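Local coordinates for uncharacterized protein (Bacillus cereus, PDB 5F2H), which is of unknown function but belongs to the alpha/beta hydrolase superfamily and is probably a hydrolase related to phospholipases and carboxylesterases, at residues Q140-I145 against L162-Q167. Sequence-based numbering, arbitrary orientation.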
ATOM      1  N   GLN B 140      23.104  -9.860 -23.128  1.00 55.09           N
ATOM      2  CA  GLN B 140      24.342 -10.227 -22.474  1.00 55.65           C
ATOM      3  C   GLN B 140      24.406  -9.845 -21.011  1.00 56.03           C
ATOM      4  O   GLN B 140      25.492  -9.601 -20.457  1.00 59.36           O
ATOM      5  CB  GLN B 140      25.518  -9.630 -23.232  1.00 55.48           C
ATOM      6  CG  GLN B 140      25.585 -10.144 -24.644  1.00 56.03           C
ATOM      7  CD  GLN B 140      26.800  -9.635 -25.356  1.00 57.12           C
ATOM      8  OE1 GLN B 140      27.682 -10.403 -25.740  1.00 60.18           O
ATOM      9  NE2 GLN B 140      26.926  -8.336 -25.413  1.00 57.72           N
ATOM     10  N   GLU B 141      23.241  -9.812 -20.381  1.00 52.54           N
ATOM     11  CA  GLU B 141      23.149  -9.470 -18.991  1.00 51.94           C
ATOM     12  C   GLU B 141      22.479 -10.613 -18.239  1.00 50.78           C
ATOM     13  O   GLU B 141      22.465 -11.735 -18.709  1.00 47.32           O
ATOM     14  CB  GLU B 141      22.396  -8.143 -18.797  1.00 51.10           C
ATOM     15  CG  GLU B 141      23.096  -6.925 -19.368  1.00 52.31           C
ATOM     16  CD  GLU B 141      22.400  -5.614 -18.996  1.00 56.29           C
ATOM     17  OE1 GLU B 141      21.451  -5.643 -18.184  1.00 55.16           O
ATOM     18  OE2 GLU B 141      22.839  -4.529 -19.465  1.00 64.11           O
ATOM     19  N   ASN B 142      21.989 -10.317 -17.039  1.00 51.08           N
ATOM     20  CA  ASN B 142      21.329 -11.287 -16.205  1.00 52.41           C
ATOM     21  C   ASN B 142      20.705 -10.542 -15.059  1.00 52.76           C
ATOM     22  O   ASN B 142      20.688  -9.307 -15.053  1.00 54.57           O
ATOM     23  CB  ASN B 142      22.324 -12.340 -15.739  1.00 52.29           C
ATOM     24  CG  ASN B 142      23.506 -11.728 -15.059  1.00 53.86           C
ATOM     25  OD1 ASN B 142      23.354 -10.793 -14.285  1.00 55.81           O
ATOM     26  ND2 ASN B 142      24.692 -12.287 -15.292  1.00 54.19           N
ATOM     27  N   ILE B 143      20.205 -11.271 -14.077  1.00 52.63           N
ATOM     28  CA  ILE B 143      19.567 -10.636 -12.929  1.00 53.02           C
ATOM     29  C   ILE B 143      20.534  -9.858 -12.025  1.00 53.66           C
ATOM     30  O   ILE B 143      20.169  -8.812 -11.485  1.00 55.29           O
ATOM     31  CB  ILE B 143      18.859 -11.670 -12.052  1.00 53.42           C
ATOM     32  CG1 ILE B 143      17.913 -12.518 -12.900  1.00 51.11           C
ATOM     33  CG2 ILE B 143      18.125 -10.974 -10.912  1.00 54.13           C
ATOM     34  CD1 ILE B 143      17.198 -13.591 -12.127  1.00 51.79           C
ATOM     35  N   ALA B 144      21.748 -10.349 -11.833  1.00 54.54           N
ATOM     36  CA  ALA B 144      22.674  -9.636 -10.961  1.00 59.44           C
ATOM     37  C   ALA B 144      22.999  -8.249 -11.497  1.00 61.89           C
ATOM     38  O   ALA B 144      23.030  -7.269 -10.755  1.00 64.61           O
ATOM     39  CB  ALA B 144      23.951 -10.419 -10.802  1.00 61.90           C
ATOM     40  N   ILE B 145      23.215  -8.179 -12.801  1.00 60.43           N
ATOM     41  CA  ILE B 145      23.588  -6.941 -13.482  1.00 60.15           C
ATOM     42  C   ILE B 145      22.511  -5.875 -13.615  1.00 60.57           C
ATOM     43  O   ILE B 145      22.799  -4.686 -13.642  1.00 62.94           O
ATOM     44  CB  ILE B 145      24.086  -7.280 -14.898  1.00 59.50           C
ATOM     45  CG1 ILE B 145      25.377  -8.090 -14.790  1.00 62.28           C
ATOM     46  CG2 ILE B 145      24.335  -6.021 -15.707  1.00 58.08           C
ATOM     47  CD1 ILE B 145      25.898  -8.567 -16.124  1.00 67.15           C
ATOM     48  N   LEU B 162      12.349  -9.546 -11.609  1.00 61.80           N
ATOM     49  CA  LEU B 162      13.420  -9.439 -12.585  1.00 61.06           C
ATOM     50  C   LEU B 162      13.474 -10.756 -13.346  1.00 60.35           C
ATOM     51  O   LEU B 162      13.960 -11.749 -12.820  1.00 62.88           O
ATOM     52  CB  LEU B 162      14.764  -9.141 -11.920  1.00 61.07           C
ATOM     53  CG  LEU B 162      14.887  -7.825 -11.138  1.00 62.97           C
ATOM     54  CD1 LEU B 162      16.263  -7.685 -10.498  1.00 64.79           C
ATOM     55  CD2 LEU B 162      14.610  -6.629 -12.020  1.00 59.30           C
ATOM     56  N   PRO B 163      12.952 -10.777 -14.583  1.00 56.82           N
ATOM     57  CA  PRO B 163      12.971 -12.002 -15.378  1.00 55.85           C
ATOM     58  C   PRO B 163      14.287 -12.174 -16.101  1.00 54.28           C
ATOM     59  O   PRO B 163      14.942 -11.197 -16.403  1.00 54.38           O
ATOM     60  CB  PRO B 163      11.844 -11.785 -16.396  1.00 53.70           C
ATOM     61  CG  PRO B 163      11.034 -10.646 -15.863  1.00 53.32           C
ATOM     62  CD  PRO B 163      12.049  -9.784 -15.176  1.00 56.11           C
ATOM     63  N   GLN B 164      14.680 -13.413 -16.336  1.00 55.71           N
ATOM     64  CA  GLN B 164      15.912 -13.701 -17.031  1.00 57.16           C
ATOM     65  C   GLN B 164      15.559 -14.563 -18.252  1.00 60.87           C
ATOM     66  O   GLN B 164      14.825 -15.567 -18.137  1.00 61.91           O
ATOM     67  CB  GLN B 164      16.882 -14.444 -16.130  1.00 56.29           C
ATOM     68  CG  GLN B 164      18.298 -14.504 -16.662  1.00 55.93           C
ATOM     69  CD  GLN B 164      19.224 -15.240 -15.700  1.00 59.04           C
ATOM     70  OE1 GLN B 164      20.099 -14.640 -15.079  1.00 56.98           O
ATOM     71  NE2 GLN B 164      18.941 -16.502 -15.475  1.00 60.95           N
ATOM     72  N   SER B 165      16.107 -14.189 -19.408  1.00 58.94           N
ATOM     73  CA  SER B 165      15.835 -14.912 -20.635  1.00 60.93           C
ATOM     74  C   SER B 165      16.470 -16.280 -20.637  1.00 60.35           C
ATOM     75  O   SER B 165      17.534 -16.489 -20.072  1.00 62.80           O
ATOM     76  CB  SER B 165      16.347 -14.131 -21.843  1.00 60.30           C
ATOM     77  OG  SER B 165      16.173 -14.888 -23.035  1.00 58.43           O
ATOM     78  N   SER B 166      15.806 -17.212 -21.286  1.00 59.77           N
ATOM     79  CA  SER B 166      16.323 -18.555 -21.398  1.00 61.47           C
ATOM     80  C   SER B 166      17.391 -18.645 -22.488  1.00 62.94           C
ATOM     81  O   SER B 166      18.145 -19.602 -22.523  1.00 64.82           O
ATOM     82  CB  SER B 166      15.188 -19.487 -21.769  1.00 63.05           C
ATOM     83  OG  SER B 166      14.586 -19.046 -22.972  1.00 63.65           O
ATOM     84  N   GLN B 167      17.494 -17.626 -23.339  1.00 63.54           N
ATOM     85  CA  GLN B 167      18.452 -17.643 -24.448  1.00 65.40           C
ATOM     86  C   GLN B 167      19.854 -17.277 -23.959  1.00 64.70           C
ATOM     87  O   GLN B 167      20.233 -16.106 -23.918  1.00 62.82           O
ATOM     88  CB  GLN B 167      17.978 -16.682 -25.541  1.00 65.51           C
ATOM     89  CG  GLN B 167      16.538 -16.913 -26.015  1.00 65.22           C
ATOM     90  CD  GLN B 167      16.016 -15.756 -26.871  1.00 64.53           C
ATOM     91  OE1 GLN B 167      16.709 -15.250 -27.760  1.00 63.87           O
ATOM     92  NE2 GLN B 167      14.786 -15.324 -26.588  1.00 62.04           N
TER
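Ile143, in the first turn of helix 143-150, lies over the end of strand 158-164 between the side chains of Leu162 and Gln164, an example of helix-on-strand packing within a beta-alpha-beta unit. Its two branches divide the work. Ile143 CG2, set anti to the backbone N, meets Leu162 CD1 at 3.8 Å, whereas the CG1 arm reaches the strand backbone, with Ile143 CD1 3.8 Å from Leu162 O. The aliphatic base of Gln164 crosses Ile143 at about a right angle, and Gln164 CB lies 3.9 Å from Ile143 CG1. Beyond CG the glutamine is extended, which, with CG anti to the backbone N (chi1 -167°), carries the amide up beside the start of the helix; Gln164 OE1 lies 3.3 Å from Asn142 CB. Asn142 turns its amide away from the strand to serve as N-cap: Asn142 OD1 accepts from Ile145 N at 3.0 Å in a nearly straight bond (167° at the hydrogen), and ND2 donates to Asp172 O, fixing the rotation of the amide. The contact thus packs the start of helix 143-150 against the end of strand 158-164 within the unit they form with strand 131-136. Leu162 also packs on Ala135 and Glu147, while Phe174 touches Asn142 and Gln164. Through residues 162 to 164, this strand, at the edge of the sheet within its own chain, pairs antiparallel with a strand of the second subunit, continuing the sheet across the interface.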